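Local coordinates for protein Alpha/beta hydrolase (Legionella pneumophila subsp. pneumophila str. Philadelphia 1, PDB 4EZI) that is of unknown function but adopts the alpha/beta hydrolase fold and may act as a lipase-like serine hydrolase, possibly on triacylglycerols, at residues Ile46-Gln51 / Ser139-Met144; Ser61-Pro67 / Tyr111-Asp117. One frame throughout, in Å; residues are numbered along the deposited sequence.

Both interactions belong to the antiparallel side of the mixed central sheet of an alpha/beta hydrolase fold, and their centres lie about 12 Å apart. Strands 41-51 and 57-67 follow each other in the chain and are neighbours in the sheet; strand 112-116 is next across it, and helix 134-154 comes after that strand. Interaction 1 lays this helix on strand 41-51, while interaction 2 pairs strands 57-67 and 112-116, both of its segments falling between those of interaction 1 in sequence. The two meet directly: Ile46 probably hydrogen-bonds Gly62 through the backbone, and Met144 packs on Gly62 and Leu63. One helix thus covers three adjacent strands.

Interaction 1: Ile46-Gln51 / Ser139-Met144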
ATOM      1  N   ILE A  46       4.512   0.970 -16.904  1.00  8.35           N
ATOM      2  CA  ILE A  46       4.173   2.294 -17.373  1.00  8.88           C
ATOM      3  C   ILE A  46       4.874   3.362 -16.546  1.00  7.73           C
ATOM      4  O   ILE A  46       5.225   3.155 -15.392  1.00  8.97           O
ATOM      5  CB  ILE A  46       2.632   2.535 -17.403  1.00  9.79           C
ATOM      6  CG1 ILE A  46       2.015   2.725 -16.003  1.00  9.71           C
ATOM      7  CG2 ILE A  46       1.898   1.408 -18.137  1.00 11.31           C
ATOM      8  CD1 ILE A  46       0.499   3.090 -16.070  1.00 11.90           C
ATOM      9  N   ASN A  47       5.021   4.522 -17.177  1.00  8.74           N
ATOM     10  CA  ASN A  47       5.456   5.739 -16.531  0.50  8.74           C
ATOM     11  C   ASN A  47       4.386   6.799 -16.709  1.00  9.36           C
ATOM     12  O   ASN A  47       3.761   6.886 -17.790  1.00  9.90           O
ATOM     13  CB  ASN A  47       6.791   6.204 -17.086  0.50  9.26           C
ATOM     14  CG  ASN A  47       7.820   5.113 -17.082  0.50  9.80           C
ATOM     15  OD1 ASN A  47       7.982   4.382 -18.065  0.50 11.55           O
ATOM     16  ND2 ASN A  47       8.528   4.982 -15.969  0.50  9.31           N
ATOM     17  N   TYR A  48       4.160   7.593 -15.673  1.00  8.91           N
ATOM     18  CA  TYR A  48       3.047   8.523 -15.660  1.00  8.51           C
ATOM     19  C   TYR A  48       3.380   9.769 -14.855  1.00  8.54           C
ATOM     20  O   TYR A  48       4.232   9.771 -13.958  1.00  9.53           O
ATOM     21  CB  TYR A  48       1.783   7.830 -15.126  1.00  9.25           C
ATOM     22  CG  TYR A  48       1.860   7.463 -13.661  1.00  8.74           C
ATOM     23  CD1 TYR A  48       2.497   6.294 -13.239  1.00  8.69           C
ATOM     24  CD2 TYR A  48       1.329   8.310 -12.678  1.00  9.05           C
ATOM     25  CE1 TYR A  48       2.566   5.962 -11.909  1.00  8.37           C
ATOM     26  CE2 TYR A  48       1.415   7.985 -11.339  1.00  9.71           C
ATOM     27  CZ  TYR A  48       2.001   6.796 -10.949  1.00  8.47           C
ATOM     28  OH  TYR A  48       2.095   6.452  -9.616  1.00  8.91           O
ATOM     29  N   LYS A  49       2.647  10.832 -15.158  1.00  9.87           N
ATOM     30  CA  LYS A  49       2.798  12.132 -14.490  1.00  9.44           C
ATOM     31  C   LYS A  49       2.054  12.173 -13.169  1.00  9.71           C
ATOM     32  O   LYS A  49       0.884  11.807 -13.088  1.00 11.73           O
ATOM     33  CB  LYS A  49       2.228  13.253 -15.359  1.00 11.24           C
ATOM     34  CG  LYS A  49       2.911  13.417 -16.670  1.00 12.97           C
ATOM     35  CD  LYS A  49       2.268  14.557 -17.469  1.00 17.23           C
ATOM     36  CE  LYS A  49       3.031  14.798 -18.747  1.00 22.70           C
ATOM     37  NZ  LYS A  49       2.398  15.915 -19.507  1.00 26.45           N
ATOM     38  N   THR A  50       2.730  12.694 -12.157  1.00  9.88           N
ATOM     39  CA  THR A  50       2.093  12.899 -10.865  1.00  9.48           C
ATOM     40  C   THR A  50       2.838  14.008 -10.114  1.00  9.78           C
ATOM     41  O   THR A  50       3.810  14.553 -10.611  1.00 12.61           O
ATOM     42  CB  THR A  50       2.009  11.555 -10.101  1.00 10.02           C
ATOM     43  OG1 THR A  50       1.099  11.645  -9.009  1.00 11.01           O
ATOM     44  CG2 THR A  50       3.379  11.065  -9.626  1.00 12.30           C
ATOM     45  N   GLN A  51       2.385  14.361  -8.917  1.00 10.40           N
ATOM     46  CA  GLN A  51       3.013  15.446  -8.151  1.00 11.50           C
ATOM     47  C   GLN A  51       3.929  14.932  -7.048  1.00 10.01           C
ATOM     48  O   GLN A  51       3.621  13.972  -6.341  1.00 10.75           O
ATOM     49  CB  GLN A  51       1.943  16.341  -7.534  1.00 12.90           C
ATOM     50  CG  GLN A  51       1.109  17.105  -8.548  1.00 16.58           C
ATOM     51  CD  GLN A  51       1.937  18.094  -9.342  1.00 21.34           C
ATOM     52  OE1 GLN A  51       2.157  17.928 -10.550  1.00 24.14           O
ATOM     53  NE2 GLN A  51       2.417  19.117  -8.667  1.00 21.44           N
ATOM     54  N   SER A 139      -2.234  10.581  -4.148  1.00  8.58           N
ATOM     55  CA  SER A 139      -2.201  11.134  -5.490  1.00  9.03           C
ATOM     56  C   SER A 139      -1.427  10.240  -6.452  1.00  9.12           C
ATOM     57  O   SER A 139      -1.844  10.054  -7.600  1.00  9.13           O
ATOM     58  CB  SER A 139      -1.595  12.557  -5.487  1.00  9.86           C
ATOM     59  OG  SER A 139      -0.315  12.603  -4.904  1.00 10.06           O
ATOM     60  N   SER A 140      -0.313   9.645  -6.012  1.00  7.70           N
ATOM     61  CA  SER A 140       0.454   8.782  -6.881  1.00  7.87           C
ATOM     62  C   SER A 140      -0.352   7.536  -7.271  1.00  7.96           C
ATOM     63  O   SER A 140      -0.224   7.054  -8.397  1.00  8.86           O
ATOM     64  CB  SER A 140       1.813   8.396  -6.279  1.00  9.55           C
ATOM     65  OG  SER A 140       1.667   7.567  -5.144  1.00 10.55           O
ATOM     66  N   SER A 141      -1.187   7.039  -6.365  1.00  7.67           N
ATOM     67  CA  SER A 141      -1.976   5.859  -6.653  1.00  8.25           C
ATOM     68  C   SER A 141      -3.151   6.204  -7.592  1.00  8.77           C
ATOM     69  O   SER A 141      -3.457   5.445  -8.516  1.00  8.53           O
ATOM     70  CB  SER A 141      -2.463   5.250  -5.345  1.00  8.48           C
ATOM     71  OG  SER A 141      -1.400   4.769  -4.549  1.00  9.31           O
ATOM     72  N   ILE A 142      -3.794   7.343  -7.370  1.00  8.22           N
ATOM     73  CA  ILE A 142      -4.878   7.773  -8.273  1.00  7.82           C
ATOM     74  C   ILE A 142      -4.355   8.036  -9.685  1.00  8.58           C
ATOM     75  O   ILE A 142      -4.949   7.618 -10.685  1.00  8.87           O
ATOM     76  CB  ILE A 142      -5.605   8.998  -7.715  1.00  8.88           C
ATOM     77  CG1 ILE A 142      -6.369   8.597  -6.457  1.00  8.78           C
ATOM     78  CG2 ILE A 142      -6.512   9.605  -8.796  1.00 10.31           C
ATOM     79  CD1 ILE A 142      -6.976   9.771  -5.682  1.00 12.28           C
ATOM     80  N   ASP A 143      -3.235   8.739  -9.763  1.00  8.19           N
ATOM     81  CA  ASP A 143      -2.671   9.061 -11.079  1.00  8.46           C
ATOM     82  C   ASP A 143      -2.231   7.801 -11.836  1.00  8.39           C
ATOM     83  O   ASP A 143      -2.374   7.732 -13.052  1.00  8.83           O
ATOM     84  CB  ASP A 143      -1.545  10.075 -10.945  1.00  8.40           C
ATOM     85  CG  ASP A 143      -2.057  11.460 -10.527  1.00 10.89           C
ATOM     86  OD1 ASP A 143      -3.256  11.745 -10.742  1.00 13.70           O
ATOM     87  OD2 ASP A 143      -1.231  12.262 -10.015  1.00 11.85           O
HETATM   88  N   MSE A 144      -1.716   6.813 -11.108  1.00  8.41           N
HETATM   89  CA  MSE A 144      -1.411   5.505 -11.707  1.00  7.93           C
HETATM   90  C   MSE A 144      -2.670   4.872 -12.310  1.00  8.29           C
HETATM   91  O   MSE A 144      -2.654   4.365 -13.418  1.00  8.86           O
HETATM   92  CB  MSE A 144      -0.804   4.583 -10.647  1.00  7.83           C
HETATM   93  CG  MSE A 144      -0.597   3.154 -11.115  1.00  8.23           C
HETATM   94 SE   MSE A 144       0.907   2.963 -12.294  0.75  7.63          SE
HETATM   95  CE  MSE A 144       0.421   1.221 -12.953  1.00  9.41           C
TER
HETATM   96  O   HOH W   1       1.770  11.940  -6.397  1.00 11.03           O
HETATM   97  O   HOH W   2      -0.712  14.421  -8.634  1.00 21.22           O
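The ring of Tyr48 lies under the backbone of Met144 where helix 134-154 packs on strand 41-51 of the alpha/beta hydrolase sheet. Met144 CA sits over the centre of the ring, 3.8 Å from the Tyr48 ring centroid and 13° off its normal, a CH-pi contact. The selenium of this selenomethionine adds an oblique Met-aromatic contact, with Met144 SE 3.4 Å from Tyr48 CE1. Met144 CG is anti to the backbone N (chi1 173°), and a bend at chi2 carries the chain past the ring to Ile46, where Met144 CE meets Ile46 CD1 at 3.6 Å. Long, flexible methionine suits a place shared by an aromatic ring and an aliphatic branch.

Beyond the ring, Tyr48 OH approaches Ser140 O at 2.7 Å, a weak hydrogen bond whose proton has another acceptor within reach; this carbonyl also accepts the helical bond from Met144 N. Tyrosine is apt here: its broad face meets the helix and its hydroxyl the helix backbone. Nearer the end of the strand the contact turns polar. Thr50 OG1 donates to Asp143 OD2 at 2.6 Å, and the oxygen receives it on its anti lone pair, away from OD1. The hydroxyl stands opposite the backbone N (chi1 -165°), which turns it to the helix. The other oxygen, Asp143 OD1, has a long, weak ion pair with Lys7 NZ.

Two waters extend this link. One donates to Thr50 OG1 and Gln51 O and bonds Ser139 OG, also hydrogen-bonded to Glu135 O in the preceding helical turn; small Ser139 and Ser140 are compatible with an approach of 7.9 Å between the segment axes. A second donor probably helps to stabilise the carboxylate: the other water accepts weakly from Gln51 N and donates to Asp143 OD2 at 2.6 Å.

Interaction 2: Ser61-Pro67 / Tyr111-Asp117; sequences SGLVAMP and YMTVMPD
Two antiparallel strands, 57-67 and 112-116, pair in the alpha/beta hydrolase sheet; strand 112-116, antiparallel to 57-67 and parallel to 74-80, is where the sheet changes to parallel strands. Leu63 with Met115 and Ala65 with Thr113 are hydrogen-bonded pairs: Leu63 N to Met115 O and Met115 N to Leu63 O, and likewise Ala65 N to Thr113 O and Thr113 N to Ala65 O, all 2.9 Å. Gly62 with Pro116 and Val64 with Val114 are the non-hydrogen-bonded pairs. Proline fits here because the pairing asks no N-H of it. Gly62, without a side chain, permits a close approach, Gly62 CA lying 3.2 Å from Met115 O.

Leu63, Ala65, Thr113 and Met115 turn to helix 99-108, with Leu102 resting on Leu63 and Ala65. Val64 and Val114 turn to helix 134-154, whose Ala148 touches both; branched valines fit the extended backbone and fill this buried face. Nearby, Val64 CG1 meets Met112 CG at 4.1 Å. The two selenomethionines Met66 and Met112 run side by side, Met66 CE lying 4.0 Å from Met112 SE.

Past Pro116 the pairing continues into the loop: Asp117 N donates to Ser61 O at 2.9 Å. Asp117 CG lies opposite its own carbonyl carbon (chi1 -68°), which sets the carboxylate beside Ser61 O, 3.4 Å from CG. Asp117 OD2 also accepts from Ser92 OG, and Ser61 OG also bonds Asp123 N, linking the strand ends to two loops. Ser61 OG donates a hydrogen bond to Asp117 OD2 at 2.6 Å, arriving on the anti side, 22° out of the carboxylate plane.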
ATOM      1  N   SER A  61       6.300   5.249 -11.802  1.00  7.44           N
ATOM      2  CA  SER A  61       6.155   3.985 -12.527  1.00  7.53           C
ATOM      3  C   SER A  61       5.226   3.011 -11.824  1.00  6.88           C
ATOM      4  O   SER A  61       4.931   3.166 -10.631  1.00  6.90           O
ATOM      5  CB  SER A  61       7.542   3.364 -12.758  1.00  8.35           C
ATOM      6  OG  SER A  61       8.286   3.202 -11.555  1.00  8.37           O
ATOM      7  N   GLY A  62       4.797   1.981 -12.534  1.00  7.38           N
ATOM      8  CA  GLY A  62       4.031   0.900 -11.971  1.00  7.96           C
ATOM      9  C   GLY A  62       3.741  -0.150 -13.010  1.00  6.79           C
ATOM     10  O   GLY A  62       4.206  -0.039 -14.168  1.00  7.33           O
ATOM     11  N   LEU A  63       3.020  -1.188 -12.603  1.00  6.57           N
ATOM     12  CA  LEU A  63       2.686  -2.333 -13.423  1.00  6.96           C
ATOM     13  C   LEU A  63       1.202  -2.351 -13.750  1.00  6.38           C
ATOM     14  O   LEU A  63       0.361  -2.103 -12.885  1.00  7.36           O
ATOM     15  CB  LEU A  63       3.015  -3.613 -12.661  1.00  6.90           C
ATOM     16  CG  LEU A  63       3.000  -4.917 -13.472  1.00  8.20           C
ATOM     17  CD1 LEU A  63       4.160  -4.972 -14.477  1.00  9.84           C
ATOM     18  CD2 LEU A  63       3.051  -6.110 -12.544  1.00  9.54           C
ATOM     19  N   VAL A  64       0.887  -2.709 -14.997  1.00  6.97           N
ATOM     20  CA  VAL A  64      -0.478  -3.022 -15.402  1.00  7.59           C
ATOM     21  C   VAL A  64      -0.495  -4.430 -16.000  1.00  7.63           C
ATOM     22  O   VAL A  64       0.321  -4.762 -16.859  1.00  8.91           O
ATOM     23  CB  VAL A  64      -1.031  -2.029 -16.445  1.00  8.67           C
ATOM     24  CG1 VAL A  64      -2.464  -2.386 -16.813  1.00 10.87           C
ATOM     25  CG2 VAL A  64      -0.922  -0.609 -15.925  1.00  9.49           C
ATOM     26  N   ALA A  65      -1.416  -5.269 -15.548  1.00  7.77           N
ATOM     27  CA  ALA A  65      -1.558  -6.644 -16.012  1.00  8.11           C
ATOM     28  C   ALA A  65      -2.975  -6.867 -16.505  1.00  8.32           C
ATOM     29  O   ALA A  65      -3.930  -6.624 -15.775  1.00 10.23           O
ATOM     30  CB  ALA A  65      -1.235  -7.616 -14.894  1.00 10.46           C
HETATM   31  N   MSE A  66      -3.095  -7.296 -17.763  1.00  9.55           N
HETATM   32  CA  MSE A  66      -4.371  -7.417 -18.466  1.00  9.64           C
HETATM   33  C   MSE A  66      -4.651  -8.887 -18.797  1.00 10.68           C
HETATM   34  O   MSE A  66      -3.936  -9.476 -19.618  1.00 11.02           O
HETATM   35  CB  MSE A  66      -4.349  -6.609 -19.777  1.00 10.81           C
HETATM   36  CG  MSE A  66      -4.285  -5.118 -19.549  1.00 13.09           C
HETATM   37 SE   MSE A  66      -3.972  -4.146 -21.213  0.75 18.50          SE
HETATM   38  CE  MSE A  66      -3.994  -2.318 -20.547  1.00 23.87           C
ATOM     39  N   PRO A  67      -5.718  -9.462 -18.217  1.00  9.97           N
ATOM     40  CA  PRO A  67      -6.156 -10.794 -18.664  1.00 10.73           C
ATOM     41  C   PRO A  67      -6.380 -10.838 -20.174  1.00 10.21           C
ATOM     42  O   PRO A  67      -7.023  -9.963 -20.750  1.00 10.66           O
ATOM     43  CB  PRO A  67      -7.464 -10.999 -17.900  1.00 11.74           C
ATOM     44  CG  PRO A  67      -7.322 -10.189 -16.653  1.00 12.14           C
ATOM     45  CD  PRO A  67      -6.514  -8.986 -17.069  1.00 11.90           C
ATOM     46  N   TYR A 111      -9.294  -9.683 -13.055  1.00  9.25           N
ATOM     47  CA  TYR A 111      -9.294  -8.240 -13.046  1.00  8.61           C
ATOM     48  C   TYR A 111      -8.049  -7.701 -13.725  1.00  8.51           C
ATOM     49  O   TYR A 111      -6.963  -8.293 -13.654  1.00  8.98           O
ATOM     50  CB  TYR A 111      -9.347  -7.698 -11.607  1.00  9.07           C
ATOM     51  CG  TYR A 111     -10.512  -8.192 -10.750  1.00  8.81           C
ATOM     52  CD1 TYR A 111     -11.755  -8.474 -11.297  1.00 11.02           C
ATOM     53  CD2 TYR A 111     -10.353  -8.363  -9.393  1.00 10.31           C
ATOM     54  CE1 TYR A 111     -12.812  -8.902 -10.499  1.00 12.10           C
ATOM     55  CE2 TYR A 111     -11.377  -8.787  -8.595  1.00 11.09           C
ATOM     56  CZ  TYR A 111     -12.612  -9.072  -9.145  1.00 12.51           C
ATOM     57  OH  TYR A 111     -13.641  -9.494  -8.322  1.00 13.58           O
HETATM   58  N   MSE A 112      -8.201  -6.557 -14.390  1.00  8.44           N
HETATM   59  CA  MSE A 112      -7.060  -5.764 -14.796  1.00  7.90           C
HETATM   60  C   MSE A 112      -6.394  -5.221 -13.550  1.00  7.73           C
HETATM   61  O   MSE A 112      -7.034  -4.494 -12.790  1.00  8.90           O
HETATM   62  CB  MSE A 112      -7.478  -4.652 -15.750  1.00  8.43           C
HETATM   63  CG  MSE A 112      -6.271  -3.784 -16.166  1.00 10.11           C
HETATM   64 SE   MSE A 112      -6.705  -2.500 -17.547  0.75 11.36          SE
HETATM   65  CE  MSE A 112      -6.473  -0.890 -16.570  1.00 15.73           C
ATOM     66  N   THR A 113      -5.152  -5.638 -13.300  1.00  7.48           N
ATOM     67  CA  THR A 113      -4.479  -5.429 -12.031  1.00  7.97           C
ATOM     68  C   THR A 113      -3.476  -4.293 -12.211  1.00  7.92           C
ATOM     69  O   THR A 113      -2.580  -4.353 -13.066  1.00  9.04           O
ATOM     70  CB  THR A 113      -3.861  -6.762 -11.544  1.00  8.92           C
ATOM     71  OG1 THR A 113      -4.903  -7.742 -11.436  1.00  9.53           O
ATOM     72  CG2 THR A 113      -3.162  -6.607 -10.219  1.00  9.69           C
ATOM     73  N   VAL A 114      -3.650  -3.232 -11.424  1.00  7.30           N
ATOM     74  CA  VAL A 114      -2.924  -1.972 -11.547  1.00  7.03           C
ATOM     75  C   VAL A 114      -2.172  -1.769 -10.244  1.00  6.58           C
ATOM     76  O   VAL A 114      -2.777  -1.760  -9.192  1.00  7.42           O
ATOM     77  CB  VAL A 114      -3.908  -0.819 -11.802  1.00  8.19           C
ATOM     78  CG1 VAL A 114      -3.223   0.509 -11.824  1.00  9.56           C
ATOM     79  CG2 VAL A 114      -4.679  -1.069 -13.123  1.00  9.63           C
HETATM   80  N   MSE A 115      -0.844  -1.619 -10.320  1.00  6.53           N
HETATM   81  CA  MSE A 115       0.010  -1.648  -9.142  1.00  6.25           C
HETATM   82  C   MSE A 115       1.029  -0.519  -9.206  1.00  6.92           C
HETATM   83  O   MSE A 115       2.039  -0.628  -9.911  1.00  7.13           O
HETATM   84  CB  MSE A 115       0.721  -2.999  -9.034  1.00  6.74           C
HETATM   85  CG  MSE A 115      -0.222  -4.172  -9.080  1.00  8.82           C
HETATM   86 SE   MSE A 115       0.679  -5.870  -8.851  0.75  7.07          SE
HETATM   87  CE  MSE A 115       1.078  -5.718  -6.996  1.00 10.20           C
ATOM     88  N   PRO A 116       0.803   0.569  -8.464  1.00  6.97           N
ATOM     89  CA  PRO A 116       1.802   1.647  -8.461  1.00  7.08           C
ATOM     90  C   PRO A 116       3.084   1.215  -7.741  1.00  6.36           C
ATOM     91  O   PRO A 116       3.017   0.484  -6.753  1.00  6.60           O
ATOM     92  CB  PRO A 116       1.126   2.771  -7.684  1.00  8.06           C
ATOM     93  CG  PRO A 116       0.134   2.061  -6.792  1.00  7.98           C
ATOM     94  CD  PRO A 116      -0.365   0.906  -7.620  1.00  7.23           C
ATOM     95  N   ASP A 117       4.227   1.746  -8.167  1.00  6.33           N
ATOM     96  CA  ASP A 117       5.459   1.540  -7.423  1.00  6.03           C
ATOM     97  C   ASP A 117       5.595   2.437  -6.203  1.00  6.04           C
ATOM     98  O   ASP A 117       6.268   2.071  -5.240  1.00  5.96           O
ATOM     99  CB  ASP A 117       6.701   1.750  -8.314  1.00  6.69           C
ATOM    100  CG  ASP A 117       6.877   0.709  -9.384  1.00  6.50           C
ATOM    101  OD1 ASP A 117       6.295  -0.393  -9.298  1.00  7.01           O
ATOM    102  OD2 ASP A 117       7.654   0.987 -10.324  1.00  7.42           O
TER